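Local coordinates for protein putative Nitroreductase (PDB 3EO7) that binds flavin mononucleotide and, as a member of the nitroreductase family, probably acts as an oxidoreductase, at residues 443-447 and 448-452. Numbering follows the deposited sequence. Where two conformers were deposited one is given.
Sequences SAIAQ and YGDRV
Val-452 points its isopropyl group back at the last turn of helix 441-448, laying CG1 3.7 Å from CG1 of Ile-445, whose side chain it meets at about a right angle. Both methyls of Val-452, CG1 and CG2, rest 3.8 Å from CB of Ala-444. With chi1 of Ile-445 at -68°, CG2 of that residue sits beside its own carbonyl carbon and lies 3.8 Å from C of Gly-449. Here the helix ends: N of Tyr-448 hydrogen-bonds to O of Ala-444 (3.0 Å), and N of Gly-449 hydrogen-bonds to O of Ile-445 (2.7 Å). Gly-449 then leaves the helix with positive phi (70°), and a type I beta turn from Gly-449 to Val-452 leads into helix 452-473, within the second nitroreductase-family region of the chain. The Tyr-448 ring has O of Ala-444 at its edge, near the ring plane, while its CD2 lies 3.8 Å from CB of Gln-447; OH of Tyr-448 hydrogen-bonds to OD2 of Asp-376. A phenylalanine in place of Tyr-448 would probably leave that carboxylate without this partner and the ring freer to shift. OD1 of Asp-450 passes 4.2 Å from CG2 of Ile-445 and accepts hydrogen bonds from OG of Ser-8 and N of Ala-10, tying the turn to the start of helix 9-16.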
loop_
_atom_site.group_PDB
_atom_site.type_symbol
_atom_site.label_atom_id
_atom_site.label_comp_id
_atom_site.label_asym_id
_atom_site.label_seq_id
_atom_site.Cartn_x
_atom_site.Cartn_y
_atom_site.Cartn_z
ATOM N N SER A 443 6.693 14.088 14.530
ATOM C CA SER A 443 7.356 13.005 15.214
ATOM C C SER A 443 7.935 11.995 14.223
ATOM O O SER A 443 9.076 11.553 14.374
ATOM C CB SER A 443 6.394 12.299 16.168
ATOM O OG SER A 443 7.097 11.258 16.803
ATOM N N ALA A 444 7.158 11.652 13.193
ATOM C CA ALA A 444 7.611 10.716 12.167
ATOM C C ALA A 444 8.871 11.240 11.459
ATOM O O ALA A 444 9.813 10.491 11.179
ATOM C CB ALA A 444 6.458 10.493 11.130
ATOM N N ILE A 445 8.859 12.526 11.122
ATOM C CA ILE A 445 9.998 13.177 10.425
ATOM C C ILE A 445 11.222 13.185 11.331
ATOM O O ILE A 445 12.351 12.960 10.877
ATOM C CB ILE A 445 9.629 14.598 9.949
ATOM C CG1 ILE A 445 8.577 14.500 8.836
ATOM C CG2 ILE A 445 10.881 15.344 9.448
ATOM C CD1 ILE A 445 7.828 15.811 8.594
ATOM N N ALA A 446 10.982 13.353 12.629
ATOM C CA ALA A 446 12.076 13.361 13.605
ATOM C C ALA A 446 12.823 12.037 13.585
ATOM O O ALA A 446 14.039 11.995 13.822
ATOM C CB ALA A 446 11.556 13.679 15.039
ATOM N N GLN A 447 12.116 10.970 13.254
ATOM C CA GLN A 447 12.718 9.658 13.201
ATOM C C GLN A 447 13.306 9.247 11.852
ATOM O O GLN A 447 14.385 8.672 11.812
ATOM C CB GLN A 447 11.704 8.623 13.661
ATOM C CG GLN A 447 11.309 8.827 15.123
ATOM C CD GLN A 447 10.126 7.985 15.469
ATOM O OE1 GLN A 447 10.193 6.746 15.412
ATOM N NE2 GLN A 447 9.000 8.648 15.796
ATOM N N TYR A 448 12.629 9.558 10.745
ATOM C CA TYR A 448 13.067 9.077 9.432
ATOM C C TYR A 448 13.275 10.169 8.381
ATOM O O TYR A 448 13.473 9.877 7.201
ATOM C CB TYR A 448 12.079 8.084 8.881
ATOM C CG TYR A 448 12.090 6.757 9.598
ATOM C CD1 TYR A 448 13.051 5.799 9.322
ATOM C CD2 TYR A 448 11.130 6.490 10.564
ATOM C CE1 TYR A 448 13.047 4.558 9.994
ATOM C CE2 TYR A 448 11.110 5.265 11.234
ATOM C CZ TYR A 448 12.055 4.313 10.940
ATOM O OH TYR A 448 11.991 3.119 11.633
ATOM N N GLY A 449 13.231 11.419 8.811
ATOM C CA GLY A 449 13.366 12.524 7.893
ATOM C C GLY A 449 12.147 12.665 6.993
ATOM O O GLY A 449 11.107 12.007 7.192
ATOM N N ASP A 450 12.255 13.525 5.985
ATOM C CA ASP A 450 11.121 13.785 5.109
ATOM C C ASP A 450 10.657 12.575 4.324
ATOM O O ASP A 450 9.501 12.493 3.969
ATOM C CB ASP A 450 11.405 14.960 4.186
ATOM C CG ASP A 450 11.551 16.244 4.961
ATOM O OD1 ASP A 450 10.527 16.685 5.531
ATOM O OD2 ASP A 450 12.682 16.781 4.979
ATOM N N ARG A 451 11.580 11.657 4.055
ATOM C CA ARG A 451 11.250 10.394 3.361
ATOM C C ARG A 451 10.211 9.568 4.112
ATOM O O ARG A 451 9.575 8.703 3.535
ATOM C CB ARG A 451 12.530 9.597 3.139
ATOM C CG ARG A 451 12.392 8.274 2.353
ATOM C CD ARG A 451 13.718 7.542 2.446
ATOM N NE ARG A 451 13.887 6.333 1.599
ATOM C CZ ARG A 451 14.412 6.366 0.362
ATOM N NH1 ARG A 451 14.745 7.526 -0.208
ATOM N NH2 ARG A 451 14.609 5.244 -0.300
ATOM N N VAL A 452 10.019 9.830 5.408
ATOM C CA VAL A 452 9.012 9.101 6.180
ATOM C C VAL A 452 7.630 9.245 5.537
ATOM O O VAL A 452 6.789 8.353 5.668
ATOM C CB VAL A 452 8.928 9.558 7.669
ATOM C CG1 VAL A 452 8.177 10.916 7.814
ATOM C CG2 VAL A 452 8.269 8.411 8.542
#